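Local coordinates for protein TSSL1 (Pseudomonas aeruginosa, PDB 4B62) that probably anchors the type VI secretion system to the cell wall, this part being its OmpA-family peptidoglycan-binding module, at residues 21-26 and 60-65; 29-32 and 37-40. All coordinates share one frame; numbering follows the deposited sequence.

Both contacts belong to the OmpA-like module, their centres about 12 Å apart: interaction 1 lies between two helices, interaction 2 within the mixed beta sheet, and they touch through the side chains of Val-29 and Val-31. Along the chain, helix 21-25 comes first, then the hairpin strands 30-33 and 37-43, then helix 60-72; interaction 2 therefore lies nested inside the loop that interaction 1 closes. Ile-24 rests its CD1 on CG2 of Val-31 at 3.8 Å, and CD1 of Leu-62 reaches CG1 of Val-29 at the same distance, so apolar packing joins the two sites. In effect, a salt bridge ties helix 21-25 to helix 60-72, while the hairpin supplies strand 30-33 at one edge of the sheet.

Interaction 1. Residues 21-26 and 60-65; sequences ADDIKA and QPLLLR
The carboxylate of Asp-23 meets the guanidinium of Arg-65 at its edge, the two planes only 27° apart, while one face of the guanidinium lies against its own helix, under Pro-61 O and CA of Leu-62. This is a bidentate, side-on salt bridge, and it joins the short helix 21-25 to the first turns of helix 60-72 within the OmpA-like fold. NE of Arg-65 gives a hydrogen bond of 2.7 Å to OD2 of Asp-23, nearly straight at 169° and in the guanidinium plane. The second bond, from NH2 of Arg-65 to OD1 of Asp-23, measures 2.8 Å and is more bent, at 146°, with OD1 tilted somewhat out of that plane. Both oxygens offer their syn lone pairs, so the pair of bonds fixes the rotation of the carboxylate as well as its position. The arginine reaches this place by bending at its third torsion (chi3 -72°), which folds the guanidinium back alongside the helix turn instead of letting it extend outward.

Asp-23 is buried, and its charge is answered by the arginine, an arrangement that would be expected to stabilise the ionised carboxylate. Around the pair, the side chain of Asp-23 also touches Val-29, and that of Leu-62 touches Arg-28, both in the loop after helix 21-25. Leu-62 has its CG anti to the backbone N (chi1 173°), and from there its CD1 methyl lies 3.5 Å from CG of Asp-23.

Interaction 2. Residues 29-32 and 37-40; sequences VAVE and RSVV. With EDO (1,2-ethanediol), chain B.
Glu-32 and Val-39 face each other as an antiparallel hydrogen-bonded pair, with the strand axes 4.7 Å apart and their directions 165° from one another. The bond from Glu-32 N to Val-39 O is 2.9 Å long, and the return bond from Val-39 N to Glu-32 O is 2.8 Å. Next to them Val-31 and Val-40 form a non-hydrogen-bonded pair, where CA of Val-31 approaches O of Val-39 at 3.3 Å in a CA-H...O contact. Side chains alternate between the two faces of the sheet.

On the face of Val-31 and Val-40, the CG2 methyls of these two valines stand 4.2 Å apart, and CG1 of Val-40 meets CB of Val-29 at 3.9 Å. The same CG1 is anti to the backbone N of Val-40 (chi1 -176°), an orientation that carries it across to the neighbouring strand. Ser-38 shares this side; its OG packs beside CG1 of Val-31 at 3.5 Å but is hydrogen-bonded to OD1 of Asp-33, at the end of the first strand.

Glu-32 and Val-39 occupy the other face, where a 1,2-ethanediol, probably from the crystallisation liquor, has settled beside Arg-37. NH1 of Arg-37 donates to its O1 at 2.9 Å, and the diol is also hydrogen-bonded to Thr-150. CG2 of Val-39 touches the same O1.

Strand 37-43 goes on to pair with strand 146-152 through Ser-38 with Val-151 and Val-40 with Ile-149, which leaves 30-33 as an outermost strand: an antiparallel beta hairpin at the edge of the mixed sheet of this OmpA-like domain.

Interaction 1. Residues 21-26 and 60-65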
loop_
_atom_site.group_PDB
_atom_site.type_symbol
_atom_site.label_atom_id
_atom_site.label_comp_id
_atom_site.label_asym_id
_atom_site.label_seq_id
_atom_site.Cartn_x
_atom_site.Cartn_y
_atom_site.Cartn_z
ATOM N N ALA A 21 2.272 0.173 -15.964
ATOM C CA ALA A 21 3.525 -0.210 -16.610
ATOM C C ALA A 21 4.747 0.605 -16.169
ATOM O O ALA A 21 5.800 0.029 -15.902
ATOM C CB ALA A 21 3.384 -0.142 -18.124
ATOM N N ASP A 22 4.628 1.930 -16.146
ATOM C CA ASP A 22 5.775 2.778 -15.797
ATOM C C ASP A 22 6.244 2.508 -14.374
ATOM O O ASP A 22 7.431 2.427 -14.113
ATOM C CB ASP A 22 5.456 4.267 -15.929
ATOM C CG ASP A 22 5.311 4.714 -17.359
ATOM O OD1 ASP A 22 6.053 4.221 -18.238
ATOM O OD2 ASP A 22 4.448 5.573 -17.602
ATOM N N ASP A 23 5.297 2.368 -13.455
ATOM C CA ASP A 23 5.635 2.135 -12.057
ATOM C C ASP A 23 6.242 0.755 -11.849
ATOM O O ASP A 23 7.138 0.590 -11.024
ATOM C CB ASP A 23 4.415 2.336 -11.166
ATOM C CG ASP A 23 3.977 3.779 -11.113
ATOM O OD1 ASP A 23 4.851 4.659 -10.871
ATOM O OD2 ASP A 23 2.763 4.041 -11.301
ATOM N N ILE A 24 5.765 -0.228 -12.612
ATOM C CA ILE A 24 6.345 -1.562 -12.542
ATOM C C ILE A 24 7.787 -1.525 -13.070
ATOM O O ILE A 24 8.689 -2.070 -12.424
ATOM C CB ILE A 24 5.488 -2.612 -13.275
ATOM C CG1 ILE A 24 4.178 -2.860 -12.511
ATOM C CG2 ILE A 24 6.265 -3.912 -13.453
ATOM C CD1 ILE A 24 3.135 -3.610 -13.313
ATOM N N LYS A 25 8.011 -0.890 -14.224
ATOM C CA LYS A 25 9.361 -0.848 -14.819
ATOM C C LYS A 25 10.333 -0.081 -13.928
ATOM O O LYS A 25 11.490 -0.471 -13.797
ATOM C CB LYS A 25 9.333 -0.232 -16.226
ATOM C CG LYS A 25 10.658 -0.330 -16.986
ATOM N N ALA A 26 9.858 0.997 -13.312
ATOM C CA ALA A 26 10.673 1.792 -12.383
ATOM C C ALA A 26 10.858 1.127 -11.009
ATOM O O ALA A 26 11.612 1.629 -10.175
ATOM C CB ALA A 26 10.045 3.158 -12.190
ATOM N N GLN A 60 2.288 11.598 -3.983
ATOM C CA GLN A 60 0.860 11.468 -4.231
ATOM C C GLN A 60 0.497 11.046 -5.654
ATOM O O GLN A 60 -0.463 10.301 -5.830
ATOM C CB GLN A 60 0.112 12.711 -3.780
ATOM C CG GLN A 60 0.057 12.734 -2.269
ATOM C CD GLN A 60 -0.673 13.907 -1.693
ATOM O OE1 GLN A 60 -1.447 14.562 -2.370
ATOM N NE2 GLN A 60 -0.432 14.171 -0.416
ATOM N N PRO A 61 1.268 11.482 -6.669
ATOM C CA PRO A 61 0.892 11.032 -8.008
ATOM C C PRO A 61 0.931 9.505 -8.184
ATOM O O PRO A 61 0.179 8.970 -8.981
ATOM C CB PRO A 61 1.902 11.731 -8.899
ATOM C CG PRO A 61 2.239 12.990 -8.162
ATOM C CD PRO A 61 2.285 12.551 -6.720
ATOM N N LEU A 62 1.789 8.810 -7.433
ATOM C CA LEU A 62 1.802 7.348 -7.491
ATOM C C LEU A 62 0.448 6.784 -7.057
ATOM O O LEU A 62 -0.131 5.922 -7.737
ATOM C CB LEU A 62 2.936 6.775 -6.641
ATOM C CG LEU A 62 2.971 5.250 -6.466
ATOM C CD1 LEU A 62 3.029 4.542 -7.819
ATOM C CD2 LEU A 62 4.147 4.831 -5.592
ATOM N N LEU A 63 -0.071 7.271 -5.933
ATOM C CA LEU A 63 -1.397 6.827 -5.489
ATOM C C LEU A 63 -2.484 7.284 -6.444
ATOM O O LEU A 63 -3.485 6.604 -6.618
ATOM C CB LEU A 63 -1.705 7.280 -4.074
ATOM C CG LEU A 63 -1.024 6.507 -2.964
ATOM C CD1 LEU A 63 -1.591 6.956 -1.636
ATOM C CD2 LEU A 63 -1.214 4.996 -3.110
ATOM N N LEU A 64 -2.313 8.450 -7.059
ATOM C CA LEU A 64 -3.275 8.890 -8.070
ATOM C C LEU A 64 -3.354 7.906 -9.246
ATOM O O LEU A 64 -4.440 7.606 -9.726
ATOM C CB LEU A 64 -2.944 10.303 -8.556
ATOM C CG LEU A 64 -3.941 10.915 -9.536
ATOM C CD1 LEU A 64 -5.339 10.961 -8.952
ATOM C CD2 LEU A 64 -3.442 12.301 -9.891
ATOM N N ARG A 65 -2.215 7.384 -9.693
ATOM C CA ARG A 65 -2.215 6.393 -10.779
ATOM C C ARG A 65 -2.934 5.114 -10.361
ATOM O O ARG A 65 -3.614 4.471 -11.185
ATOM C CB ARG A 65 -0.794 6.088 -11.236
ATOM C CG ARG A 65 -0.145 7.295 -11.887
ATOM C CD ARG A 65 1.158 6.969 -12.550
ATOM N NE ARG A 65 2.239 6.710 -11.618
ATOM C CZ ARG A 65 2.998 7.644 -11.052
ATOM N NH1 ARG A 65 2.735 8.937 -11.235
ATOM N NH2 ARG A 65 4.010 7.281 -10.275
#

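Interaction 2. Residues 29-32 and 37-40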
loop_
_atom_site.group_PDB
_atom_site.type_symbol
_atom_site.label_atom_id
_atom_site.label_comp_id
_atom_site.label_asym_id
_atom_site.label_seq_id
_atom_site.Cartn_x
_atom_site.Cartn_y
_atom_site.Cartn_z
ATOM N N VAL A 29 6.301 -0.055 -7.822
ATOM C CA VAL A 29 5.301 -1.011 -7.345
ATOM C C VAL A 29 5.584 -2.365 -7.954
ATOM O O VAL A 29 6.312 -2.476 -8.942
ATOM C CB VAL A 29 3.849 -0.604 -7.715
ATOM C CG1 VAL A 29 3.570 0.843 -7.341
ATOM C CG2 VAL A 29 3.548 -0.841 -9.190
ATOM N N ALA A 30 4.984 -3.386 -7.347
ATOM C CA ALA A 30 4.883 -4.698 -7.964
ATOM C C ALA A 30 3.419 -5.110 -7.961
ATOM O O ALA A 30 2.682 -4.787 -7.035
ATOM C CB ALA A 30 5.747 -5.712 -7.231
ATOM N N VAL A 31 2.999 -5.807 -9.006
ATOM C CA VAL A 31 1.594 -6.156 -9.170
ATOM C C VAL A 31 1.472 -7.644 -9.444
ATOM O O VAL A 31 2.117 -8.175 -10.350
ATOM C CB VAL A 31 0.938 -5.368 -10.319
ATOM C CG1 VAL A 31 -0.537 -5.740 -10.475
ATOM C CG2 VAL A 31 1.079 -3.871 -10.091
ATOM N N GLU A 32 0.661 -8.303 -8.627
ATOM C CA GLU A 32 0.270 -9.693 -8.837
ATOM C C GLU A 32 -1.165 -9.699 -9.346
ATOM O O GLU A 32 -2.077 -9.356 -8.594
ATOM C CB GLU A 32 0.375 -10.478 -7.522
ATOM C CG GLU A 32 0.005 -11.952 -7.670
ATOM C CD GLU A 32 -0.066 -12.759 -6.368
ATOM O OE1 GLU A 32 0.177 -12.225 -5.258
ATOM O OE2 GLU A 32 -0.382 -13.971 -6.474
ATOM N N ARG A 37 -8.100 -11.543 -7.595
ATOM C CA ARG A 37 -7.576 -10.345 -6.944
ATOM C C ARG A 37 -6.430 -9.825 -7.780
ATOM O O ARG A 37 -5.738 -10.615 -8.418
ATOM C CB ARG A 37 -6.913 -10.683 -5.585
ATOM C CG ARG A 37 -7.823 -11.029 -4.422
ATOM C CD ARG A 37 -7.015 -11.575 -3.250
ATOM N NE ARG A 37 -6.546 -12.932 -3.521
ATOM C CZ ARG A 37 -5.459 -13.507 -2.994
ATOM N NH1 ARG A 37 -4.668 -12.877 -2.129
ATOM N NH2 ARG A 37 -5.164 -14.748 -3.332
ATOM N N SER A 38 -6.222 -8.509 -7.762
ATOM C CA SER A 38 -4.938 -7.942 -8.159
ATOM C C SER A 38 -4.358 -7.281 -6.914
ATOM O O SER A 38 -5.056 -6.536 -6.233
ATOM C CB SER A 38 -5.103 -6.949 -9.302
ATOM O OG SER A 38 -3.854 -6.454 -9.743
ATOM N N VAL A 39 -3.096 -7.583 -6.616
ATOM C CA VAL A 39 -2.436 -7.076 -5.417
ATOM C C VAL A 39 -1.286 -6.167 -5.827
ATOM O O VAL A 39 -0.339 -6.605 -6.492
ATOM C CB VAL A 39 -1.912 -8.211 -4.509
ATOM C CG1 VAL A 39 -1.350 -7.624 -3.217
ATOM C CG2 VAL A 39 -3.029 -9.214 -4.210
ATOM N N VAL A 40 -1.366 -4.901 -5.417
ATOM C CA VAL A 40 -0.311 -3.931 -5.688
ATOM C C VAL A 40 0.489 -3.747 -4.405
ATOM O O VAL A 40 -0.049 -3.309 -3.391
ATOM C CB VAL A 40 -0.879 -2.577 -6.136
ATOM C CG1 VAL A 40 0.260 -1.629 -6.501
ATOM C CG2 VAL A 40 -1.855 -2.744 -7.293
HETATM C C1 EDO B . -3.687 -10.037 -0.088
HETATM O O1 EDO B . -4.692 -10.140 -1.114
HETATM C C2 EDO B . -2.920 -11.340 0.137
HETATM O O2 EDO B . -2.238 -11.741 -1.061
#